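Local coordinates for protein C2 toxin component I (Clostridium botulinum, PDB 2J3X) that is the enzymatic component of the binary C2 toxin, an ADP-ribosyltransferase that modifies actin in the target cell, at residues N138-L149 and S184-P195; F221-W229 and T349-S357. The protein carries 2 engineered substitutions. All blocks are in the same frame, centred on the assembly; numbering follows the deposited sequence.

Interaction 1 (N138-L149 and S184-P195); sequences NQEYTKFSFISL and SLLLNQGFSIIP
Gln-189 reaches across the turn with its amide: NE2 donates to Phe-144 O at 2.9 Å in an almost straight bond (176°), with the acceptor in the amide plane. NE2 also meets Ser-57 O and OE1 meets Arg-86, so both ends of the amide are gripped. Thr-142 OG1 and Ser-192 OG share a hydrogen bond of 2.8 Å on one face of the sheet, where Arg-366 also reaches the threonine. Water 1 accepts from Phe-191 N at 2.8 Å and lies within hydrogen-bonding distance of Ser-145 O (3.1 Å) and Asn-188 O (2.8 Å), filling in where the direct strand pairing is interrupted. Both segments turn here, giving two antiparallel strand pairs, 141-143 with 191-195 and 147-149 with 184-187, which lie well apart in the order of the eight-stranded mixed sheet of this ADP-ribosyltransferase-type domain. Gln-189 CG, anti to its own carbonyl carbon (chi1 -67°), sits over a face of the Phe-146 ring, 3.9 Å from the centroid, as a CH-pi contact. Beyond the turn, Ile-147 CG2 presses tightly on Leu-187 CB at 3.5 Å and also touches Phe-191. At the other end, Pro-195 CD meets the edge of the Tyr-141 ring 3.9 Å from CE2.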
loop_
_atom_site.group_PDB
_atom_site.type_symbol
_atom_site.label_atom_id
_atom_site.label_comp_id
_atom_site.label_asym_id
_atom_site.label_seq_id
_atom_site.Cartn_x
_atom_site.Cartn_y
_atom_site.Cartn_z
ATOM N N ASN A 138 -3.172 -12.353 -9.846
ATOM C CA ASN A 138 -2.123 -11.494 -10.361
ATOM C C ASN A 138 -2.288 -9.983 -10.041
ATOM O O ASN A 138 -1.631 -9.127 -10.650
ATOM C CB ASN A 138 -1.978 -11.672 -11.855
ATOM C CG ASN A 138 -0.556 -11.578 -12.284
ATOM O OD1 ASN A 138 0.345 -11.545 -11.442
ATOM N ND2 ASN A 138 -0.319 -11.501 -13.588
ATOM N N GLN A 139 -3.202 -9.651 -9.133
ATOM C CA GLN A 139 -3.223 -8.311 -8.570
ATOM C C GLN A 139 -2.304 -8.310 -7.362
ATOM O O GLN A 139 -1.988 -9.378 -6.817
ATOM C CB GLN A 139 -4.659 -7.930 -8.130
ATOM C CG GLN A 139 -4.748 -6.479 -7.585
ATOM C CD GLN A 139 -4.260 -5.471 -8.591
ATOM O OE1 GLN A 139 -3.081 -5.104 -8.602
ATOM N NE2 GLN A 139 -5.156 -5.058 -9.493
ATOM N N GLU A 140 -1.825 -7.140 -6.944
ATOM C CA GLU A 140 -0.840 -7.109 -5.844
ATOM C C GLU A 140 -1.346 -6.246 -4.712
ATOM O O GLU A 140 -1.678 -5.047 -4.911
ATOM C CB GLU A 140 0.483 -6.575 -6.376
ATOM C CG GLU A 140 1.615 -6.608 -5.340
ATOM C CD GLU A 140 2.965 -6.344 -5.984
ATOM O OE1 GLU A 140 3.030 -5.560 -6.967
ATOM O OE2 GLU A 140 3.965 -6.910 -5.502
ATOM N N TYR A 141 -1.439 -6.842 -3.529
ATOM C CA TYR A 141 -2.094 -6.189 -2.374
ATOM C C TYR A 141 -1.115 -6.018 -1.235
ATOM O O TYR A 141 -0.674 -6.995 -0.627
ATOM C CB TYR A 141 -3.237 -7.073 -1.887
ATOM C CG TYR A 141 -4.299 -7.265 -2.942
ATOM C CD1 TYR A 141 -5.275 -6.288 -3.182
ATOM C CD2 TYR A 141 -4.337 -8.469 -3.703
ATOM C CE1 TYR A 141 -6.266 -6.495 -4.165
ATOM C CE2 TYR A 141 -5.305 -8.681 -4.667
ATOM C CZ TYR A 141 -6.284 -7.696 -4.887
ATOM O OH TYR A 141 -7.258 -7.910 -5.850
ATOM N N THR A 142 -0.767 -4.773 -0.911
ATOM C CA THR A 142 0.253 -4.547 0.094
ATOM C C THR A 142 -0.297 -4.558 1.517
ATOM O O THR A 142 -1.335 -3.914 1.830
ATOM C CB THR A 142 0.911 -3.154 -0.190
ATOM O OG1 THR A 142 1.297 -3.131 -1.568
ATOM C CG2 THR A 142 2.118 -2.877 0.752
ATOM N N LYS A 143 0.421 -5.251 2.416
ATOM C CA LYS A 143 0.164 -5.183 3.832
ATOM C C LYS A 143 1.083 -4.099 4.408
ATOM O O LYS A 143 2.276 -4.285 4.546
ATOM C CB LYS A 143 0.463 -6.551 4.483
ATOM C CG LYS A 143 0.022 -6.578 5.980
ATOM C CD LYS A 143 -1.478 -6.889 6.126
ATOM C CE LYS A 143 -1.865 -6.968 7.603
ATOM N NZ LYS A 143 -3.345 -7.220 7.587
ATOM N N PHE A 144 0.513 -2.922 4.675
ATOM C CA PHE A 144 1.343 -1.812 5.146
ATOM C C PHE A 144 1.963 -2.047 6.511
ATOM O O PHE A 144 3.108 -1.622 6.744
ATOM C CB PHE A 144 0.510 -0.514 5.146
ATOM C CG PHE A 144 -0.068 -0.198 3.815
ATOM C CD1 PHE A 144 0.753 0.140 2.708
ATOM C CD2 PHE A 144 -1.461 -0.227 3.645
ATOM C CE1 PHE A 144 0.156 0.468 1.445
ATOM C CE2 PHE A 144 -2.056 0.085 2.407
ATOM C CZ PHE A 144 -1.245 0.415 1.306
ATOM N N SER A 145 1.266 -2.770 7.381
ATOM C CA SER A 145 1.743 -3.027 8.737
ATOM C C SER A 145 2.639 -4.264 8.677
ATOM O O SER A 145 2.877 -4.797 7.603
ATOM C CB SER A 145 0.583 -3.305 9.703
ATOM O OG SER A 145 -0.135 -4.484 9.277
ATOM N N PHE A 146 3.154 -4.670 9.835
ATOM C CA PHE A 146 3.784 -5.993 9.947
ATOM C C PHE A 146 2.753 -7.011 9.480
ATOM O O PHE A 146 1.536 -6.805 9.678
ATOM C CB PHE A 146 4.099 -6.264 11.404
ATOM C CG PHE A 146 4.994 -5.223 11.991
ATOM C CD1 PHE A 146 6.356 -5.152 11.607
ATOM C CD2 PHE A 146 4.460 -4.270 12.858
ATOM C CE1 PHE A 146 7.221 -4.159 12.155
ATOM C CE2 PHE A 146 5.305 -3.274 13.419
ATOM C CZ PHE A 146 6.667 -3.219 13.079
ATOM N N ILE A 147 3.235 -8.098 8.906
ATOM C CA ILE A 147 2.370 -9.165 8.425
ATOM C C ILE A 147 2.565 -10.372 9.347
ATOM O O ILE A 147 3.676 -10.589 9.884
ATOM C CB ILE A 147 2.662 -9.430 6.920
ATOM C CG1 ILE A 147 1.590 -10.275 6.250
ATOM C CG2 ILE A 147 4.065 -10.011 6.731
ATOM C CD1 ILE A 147 1.853 -10.476 4.730
ATOM N N SER A 148 1.476 -11.089 9.633
ATOM C CA SER A 148 1.538 -12.248 10.534
ATOM C C SER A 148 1.340 -13.488 9.694
ATOM O O SER A 148 0.535 -13.469 8.772
ATOM C CB SER A 148 0.426 -12.173 11.560
ATOM O OG SER A 148 0.603 -11.054 12.438
ATOM N N LEU A 149 2.074 -14.558 9.981
ATOM C CA LEU A 149 1.900 -15.816 9.251
ATOM C C LEU A 149 1.442 -16.874 10.251
ATOM O O LEU A 149 2.277 -17.340 11.062
ATOM C CB LEU A 149 3.216 -16.248 8.617
ATOM C CG LEU A 149 3.079 -17.508 7.744
ATOM C CD1 LEU A 149 2.611 -17.260 6.278
ATOM C CD2 LEU A 149 4.440 -18.288 7.700
ATOM N N SER A 184 2.354 -17.854 15.418
ATOM C CA SER A 184 2.520 -17.075 14.183
ATOM C C SER A 184 3.932 -16.532 14.040
ATOM O O SER A 184 4.632 -16.258 15.035
ATOM C CB SER A 184 1.545 -15.867 14.135
ATOM O OG SER A 184 0.206 -16.288 14.258
ATOM N N LEU A 185 4.360 -16.382 12.812
ATOM C CA LEU A 185 5.567 -15.557 12.580
ATOM C C LEU A 185 5.103 -14.108 12.439
ATOM O O LEU A 185 3.977 -13.848 12.030
ATOM C CB LEU A 185 6.309 -15.928 11.307
ATOM C CG LEU A 185 6.641 -17.421 11.058
ATOM C CD1 LEU A 185 7.515 -17.620 9.875
ATOM C CD2 LEU A 185 7.293 -18.018 12.341
ATOM N N LEU A 186 6.008 -13.192 12.738
ATOM C CA LEU A 186 5.778 -11.782 12.491
ATOM C C LEU A 186 6.824 -11.402 11.460
ATOM O O LEU A 186 8.016 -11.689 11.654
ATOM C CB LEU A 186 6.001 -10.994 13.803
ATOM C CG LEU A 186 5.604 -9.513 13.624
ATOM C CD1 LEU A 186 4.117 -9.374 13.351
ATOM C CD2 LEU A 186 6.004 -8.751 14.874
ATOM N N LEU A 187 6.416 -10.751 10.372
ATOM C CA LEU A 187 7.383 -10.349 9.340
ATOM C C LEU A 187 7.321 -8.819 9.163
ATOM O O LEU A 187 6.391 -8.185 9.670
ATOM C CB LEU A 187 7.115 -11.046 7.991
ATOM C CG LEU A 187 6.790 -12.534 8.044
ATOM C CD1 LEU A 187 6.427 -12.955 6.610
ATOM C CD2 LEU A 187 7.991 -13.322 8.527
ATOM N N ASN A 188 8.322 -8.262 8.480
ATOM C CA ASN A 188 8.479 -6.824 8.299
ATOM C C ASN A 188 7.235 -6.196 7.672
ATOM O O ASN A 188 6.423 -6.854 6.969
ATOM C CB ASN A 188 9.659 -6.586 7.342
ATOM C CG ASN A 188 10.997 -6.800 8.016
ATOM O OD1 ASN A 188 11.080 -6.706 9.237
ATOM N ND2 ASN A 188 12.045 -6.958 7.230
ATOM N N GLN A 189 7.126 -4.885 7.860
ATOM C CA GLN A 189 6.104 -4.109 7.208
ATOM C C GLN A 189 6.340 -4.107 5.689
ATOM O O GLN A 189 7.487 -4.229 5.202
ATOM C CB GLN A 189 6.283 -2.644 7.631
ATOM C CG GLN A 189 6.007 -2.366 9.112
ATOM C CD GLN A 189 5.817 -0.870 9.343
ATOM O OE1 GLN A 189 6.531 -0.296 10.144
ATOM N NE2 GLN A 189 4.842 -0.232 8.632
ATOM N N GLY A 190 5.248 -3.920 4.937
ATOM C CA GLY A 190 5.372 -3.557 3.535
ATOM C C GLY A 190 5.506 -4.689 2.518
ATOM O O GLY A 190 5.899 -4.453 1.373
ATOM N N PHE A 191 5.183 -5.916 2.922
ATOM C CA PHE A 191 5.107 -6.981 1.934
ATOM C C PHE A 191 3.775 -6.912 1.251
ATOM O O PHE A 191 2.786 -6.467 1.861
ATOM C CB PHE A 191 5.209 -8.370 2.595
ATOM C CG PHE A 191 6.618 -8.750 2.977
ATOM C CD1 PHE A 191 7.559 -8.973 1.989
ATOM C CD2 PHE A 191 6.982 -8.881 4.320
ATOM C CE1 PHE A 191 8.883 -9.300 2.314
ATOM C CE2 PHE A 191 8.319 -9.209 4.677
ATOM C CZ PHE A 191 9.242 -9.430 3.651
ATOM N N SER A 192 3.731 -7.457 0.037
ATOM C CA SER A 192 2.484 -7.627 -0.681
ATOM C C SER A 192 2.227 -9.101 -0.936
ATOM O O SER A 192 3.156 -9.917 -0.880
ATOM C CB SER A 192 2.529 -6.930 -2.041
ATOM O OG SER A 192 2.645 -5.518 -1.831
ATOM N N ILE A 193 0.970 -9.394 -1.222
ATOM C CA ILE A 193 0.590 -10.751 -1.658
ATOM C C ILE A 193 0.050 -10.614 -3.079
ATOM O O ILE A 193 -0.731 -9.704 -3.359
ATOM C CB ILE A 193 -0.454 -11.343 -0.736
ATOM C CG1 ILE A 193 0.191 -11.806 0.568
ATOM C CG2 ILE A 193 -1.002 -12.652 -1.326
ATOM C CD1 ILE A 193 1.031 -13.188 0.405
ATOM N N ILE A 194 0.479 -11.522 -3.958
ATOM C CA ILE A 194 -0.047 -11.657 -5.307
ATOM C C ILE A 194 -0.796 -13.012 -5.397
ATOM O O ILE A 194 -0.163 -14.082 -5.395
ATOM C CB ILE A 194 1.074 -11.641 -6.324
ATOM C CG1 ILE A 194 1.877 -10.336 -6.239
ATOM C CG2 ILE A 194 0.479 -11.795 -7.758
ATOM C CD1 ILE A 194 3.129 -10.338 -7.150
ATOM N N PRO A 195 -2.132 -12.974 -5.407
ATOM C CA PRO A 195 -2.890 -14.250 -5.459
ATOM C C PRO A 195 -2.548 -14.915 -6.789
ATOM O O PRO A 195 -2.529 -14.252 -7.828
ATOM C CB PRO A 195 -4.357 -13.759 -5.482
ATOM C CG PRO A 195 -4.278 -12.491 -4.634
ATOM C CD PRO A 195 -3.049 -11.804 -5.271
HETATM O O HOH W 1 4.110 -6.697 5.441
HETATM O O HOH W 2 2.505 -12.576 13.994
#

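Interaction 2 (F221-W229 and T349-S357); sequences FYNKGSEAW and TSLKSTPSS. With SO4 (sulfate ion), chain V; SO4 (sulfate ion), chain M.
Just ahead of Leu-351, which packs against Phe-221 and Trp-229, the strand carries Thr-349 and Ser-350, probably the end of the STS motif of this toxin family. Ser-350 OG accepts from Lys-352 N at 3.0 Å, an ST turn at the end of the strand. Leu-351 then supplies most of the packing through one methyl. With CG placed beside the backbone N (chi1 -66°), CD1 lies 3.9 Å from Phe-221 CE2 and 4.0 Å from Trp-229 CB, the tryptophan side chain crossing the leucine at about a right angle. Ser-226 CB covers the centre of one face of the Phe-221 ring, while its OG caps the helix by accepting from Trp-229 N. Water 3 joins Leu-351 O to Phe-221 N. Lys-352 lays CG 3.8 Å from the CA of Gly-225, and its amine goes on to Asp-386 O. Ser-353 makes the direct backbone link, N to Tyr-222 O at 2.8 Å, bent at 149° and arriving from above the carbonyl plane. Its OG lies 3.3 Å from Asn-223 CA, accepts from Thr-354 OG1 and also pairs with Leu-61 O. Water 4 bridges Thr-354 N and Asn-223 O. A sulfate receives two weak bonds from Glu-227 N and Ala-228 N at the start of helix 227-234. That helix begins beside strands 375-377 and 389-392, whose Phe-377 and Ile-390 enclose Leu-351 and Trp-229 together with Leu-295 of strand 295-301.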
loop_
_atom_site.group_PDB
_atom_site.type_symbol
_atom_site.label_atom_id
_atom_site.label_comp_id
_atom_site.label_asym_id
_atom_site.label_seq_id
_atom_site.Cartn_x
_atom_site.Cartn_y
_atom_site.Cartn_z
ATOM N N PHE A 221 8.401 3.919 -1.645
ATOM C CA PHE A 221 9.214 4.603 -0.633
ATOM C C PHE A 221 8.368 5.325 0.410
ATOM O O PHE A 221 8.932 5.951 1.343
ATOM C CB PHE A 221 10.104 5.644 -1.339
ATOM C CG PHE A 221 11.012 4.980 -2.395
ATOM C CD1 PHE A 221 12.080 4.193 -1.970
ATOM C CD2 PHE A 221 10.737 5.118 -3.768
ATOM C CE1 PHE A 221 12.904 3.567 -2.965
ATOM C CE2 PHE A 221 11.537 4.501 -4.759
ATOM C CZ PHE A 221 12.615 3.715 -4.328
ATOM N N TYR A 222 7.052 5.116 0.328
ATOM C CA TYR A 222 6.095 5.663 1.344
ATOM C C TYR A 222 6.440 7.143 1.565
ATOM O O TYR A 222 6.639 7.868 0.564
ATOM C CB TYR A 222 6.056 4.824 2.660
ATOM C CG TYR A 222 5.758 3.382 2.323
ATOM C CD1 TYR A 222 4.497 2.981 1.900
ATOM C CD2 TYR A 222 6.785 2.443 2.380
ATOM C CE1 TYR A 222 4.245 1.643 1.573
ATOM C CE2 TYR A 222 6.566 1.099 2.017
ATOM C CZ TYR A 222 5.307 0.730 1.596
ATOM O OH TYR A 222 5.144 -0.612 1.254
ATOM N N ASN A 223 6.510 7.587 2.818
ATOM C CA ASN A 223 6.761 9.015 3.107
ATOM C C ASN A 223 8.223 9.442 2.926
ATOM O O ASN A 223 8.506 10.637 2.817
ATOM C CB ASN A 223 6.236 9.378 4.509
ATOM C CG ASN A 223 6.938 8.652 5.597
ATOM O OD1 ASN A 223 7.597 7.613 5.358
ATOM N ND2 ASN A 223 6.767 9.138 6.825
ATOM N N LYS A 224 9.152 8.469 2.790
ATOM C CA LYS A 224 10.590 8.803 2.733
ATOM C C LYS A 224 11.016 9.228 1.333
ATOM O O LYS A 224 11.935 10.030 1.184
ATOM C CB LYS A 224 11.459 7.612 3.239
ATOM C CG LYS A 224 11.353 7.504 4.764
ATOM C CD LYS A 224 12.041 6.218 5.274
ATOM C CE LYS A 224 11.929 6.062 6.815
ATOM N NZ LYS A 224 12.281 4.653 7.265
ATOM N N GLY A 225 10.339 8.701 0.311
ATOM C CA GLY A 225 10.699 9.004 -1.111
ATOM C C GLY A 225 12.058 8.411 -1.439
ATOM O O GLY A 225 12.622 7.637 -0.638
ATOM N N SER A 226 12.591 8.799 -2.602
ATOM C CA SER A 226 13.944 8.407 -3.002
ATOM C C SER A 226 14.421 9.342 -4.083
ATOM O O SER A 226 14.152 9.136 -5.265
ATOM C CB SER A 226 13.967 6.968 -3.563
ATOM O OG SER A 226 15.300 6.568 -3.916
ATOM N N GLU A 227 15.182 10.342 -3.678
ATOM C CA GLU A 227 15.802 11.177 -4.694
ATOM C C GLU A 227 16.791 10.320 -5.476
ATOM O O GLU A 227 16.952 10.540 -6.673
ATOM C CB GLU A 227 16.526 12.323 -4.010
ATOM C CG GLU A 227 17.234 13.268 -4.991
ATOM C CD GLU A 227 16.316 14.195 -5.755
ATOM O OE1 GLU A 227 15.105 14.145 -5.605
ATOM O OE2 GLU A 227 16.795 15.005 -6.559
ATOM N N ALA A 228 17.437 9.345 -4.804
ATOM C CA ALA A 228 18.413 8.476 -5.487
ATOM C C ALA A 228 17.810 7.736 -6.655
ATOM O O ALA A 228 18.505 7.530 -7.662
ATOM C CB ALA A 228 19.067 7.434 -4.495
ATOM N N TRP A 229 16.550 7.301 -6.522
ATOM C CA TRP A 229 15.864 6.629 -7.651
ATOM C C TRP A 229 15.759 7.565 -8.850
ATOM O O TRP A 229 16.021 7.172 -9.994
ATOM C CB TRP A 229 14.454 6.149 -7.247
ATOM C CG TRP A 229 13.834 5.284 -8.307
ATOM C CD1 TRP A 229 13.953 3.909 -8.396
ATOM C CD2 TRP A 229 13.081 5.706 -9.460
ATOM N NE1 TRP A 229 13.274 3.459 -9.484
ATOM C CE2 TRP A 229 12.732 4.518 -10.175
ATOM C CE3 TRP A 229 12.628 6.957 -9.941
ATOM C CZ2 TRP A 229 11.944 4.526 -11.332
ATOM C CZ3 TRP A 229 11.853 6.987 -11.146
ATOM C CH2 TRP A 229 11.529 5.759 -11.835
ATOM N N THR A 349 2.898 13.593 -9.622
ATOM C CA THR A 349 2.918 12.615 -8.528
ATOM C C THR A 349 4.262 12.818 -7.879
ATOM O O THR A 349 5.116 13.524 -8.428
ATOM C CB THR A 349 2.861 11.134 -9.074
ATOM O OG1 THR A 349 4.096 10.840 -9.767
ATOM C CG2 THR A 349 1.671 10.920 -10.017
ATOM N N SER A 350 4.434 12.279 -6.681
ATOM C CA SER A 350 5.747 12.346 -6.017
ATOM C C SER A 350 6.130 10.986 -5.505
ATOM O O SER A 350 5.250 10.182 -5.131
ATOM C CB SER A 350 5.668 13.304 -4.809
ATOM O OG SER A 350 6.933 13.338 -4.135
ATOM N N LEU A 351 7.442 10.692 -5.420
ATOM C CA LEU A 351 7.770 9.486 -4.666
ATOM C C LEU A 351 7.537 9.575 -3.164
ATOM O O LEU A 351 7.548 8.548 -2.452
ATOM C CB LEU A 351 9.258 9.046 -4.977
ATOM C CG LEU A 351 9.560 8.587 -6.405
ATOM C CD1 LEU A 351 10.981 7.971 -6.407
ATOM C CD2 LEU A 351 8.566 7.491 -6.902
ATOM N N LYS A 352 7.349 10.804 -2.644
ATOM C CA LYS A 352 7.014 10.984 -1.256
ATOM C C LYS A 352 5.505 10.912 -1.035
ATOM O O LYS A 352 4.766 11.656 -1.714
ATOM C CB LYS A 352 7.540 12.336 -0.739
ATOM C CG LYS A 352 9.047 12.405 -0.651
ATOM C CD LYS A 352 9.472 13.641 0.147
ATOM C CE LYS A 352 9.423 14.818 -0.716
ATOM N NZ LYS A 352 10.271 15.975 -0.172
ATOM N N SER A 353 5.045 10.045 -0.128
ATOM C CA SER A 353 3.594 9.929 0.089
ATOM C C SER A 353 2.984 11.186 0.696
ATOM O O SER A 353 1.779 11.432 0.482
ATOM C CB SER A 353 3.186 8.757 0.984
ATOM O OG SER A 353 3.571 8.991 2.328
ATOM N N THR A 354 3.754 11.939 1.493
ATOM C CA THR A 354 3.118 12.970 2.332
ATOM C C THR A 354 3.965 14.242 2.448
ATOM O O THR A 354 4.419 14.604 3.530
ATOM C CB THR A 354 2.816 12.410 3.728
ATOM O OG1 THR A 354 2.152 11.138 3.574
ATOM C CG2 THR A 354 1.815 13.396 4.492
ATOM N N PRO A 355 4.145 14.955 1.336
ATOM C CA PRO A 355 4.839 16.232 1.467
ATOM C C PRO A 355 3.987 17.120 2.402
ATOM O O PRO A 355 2.766 17.080 2.312
ATOM C CB PRO A 355 4.807 16.781 0.043
ATOM C CG PRO A 355 4.551 15.630 -0.835
ATOM C CD PRO A 355 3.688 14.683 -0.040
ATOM N N SER A 356 4.619 17.885 3.316
ATOM C CA SER A 356 3.877 18.662 4.304
ATOM C C SER A 356 2.756 19.494 3.733
ATOM O O SER A 356 1.643 19.615 4.325
ATOM C CB SER A 356 4.870 19.610 5.028
ATOM O OG SER A 356 5.378 18.881 6.107
ATOM N N SER A 357 3.020 20.110 2.597
ATOM C CA SER A 357 2.020 21.027 2.052
ATOM C C SER A 357 0.755 20.289 1.564
ATOM O O SER A 357 -0.319 20.883 1.427
ATOM C CB SER A 357 2.641 21.900 0.993
ATOM O OG SER A 357 2.706 21.153 -0.163
HETATM S S SO4 V . 18.062 10.039 -1.188
HETATM O O1 SO4 V . 18.505 9.027 -0.209
HETATM O O2 SO4 V . 18.933 9.803 -2.302
HETATM O O3 SO4 V . 16.675 9.925 -1.604
HETATM O O4 SO4 V . 18.389 11.396 -0.774
HETATM S S SO4 M . 12.042 5.460 11.264
HETATM O O1 SO4 M . 10.929 5.212 12.247
HETATM O O2 SO4 M . 13.158 4.641 11.729
HETATM O O3 SO4 M . 11.657 4.962 9.938
HETATM O O4 SO4 M . 12.413 6.879 11.234
HETATM O O HOH W 3 7.322 5.851 -3.480
HETATM O O HOH W 4 6.378 12.289 2.649
#

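From the N terminus, the chain passes its first helices and then residues 138-149, makes strands 162-168 and 175-178, and returns at 184-195, where interaction 1 closes a loop of 34 residues containing no helix. It continues through strands 191-203 and 206-216 to 221-229, opening the much longer loop of 119 residues, rich in helix, that interaction 2 closes at 349-357. The two loops follow in series, neither nested nor crossed. Interaction 1 ties together two parts of the eight-stranded sheet; interaction 2 ties the loop leading into helix 227-234 to the turn that follows strand 347-350 of the three-stranded sheet. They meet at Tyr-222, whose OH packs 3.7 Å from Gly-190 CA.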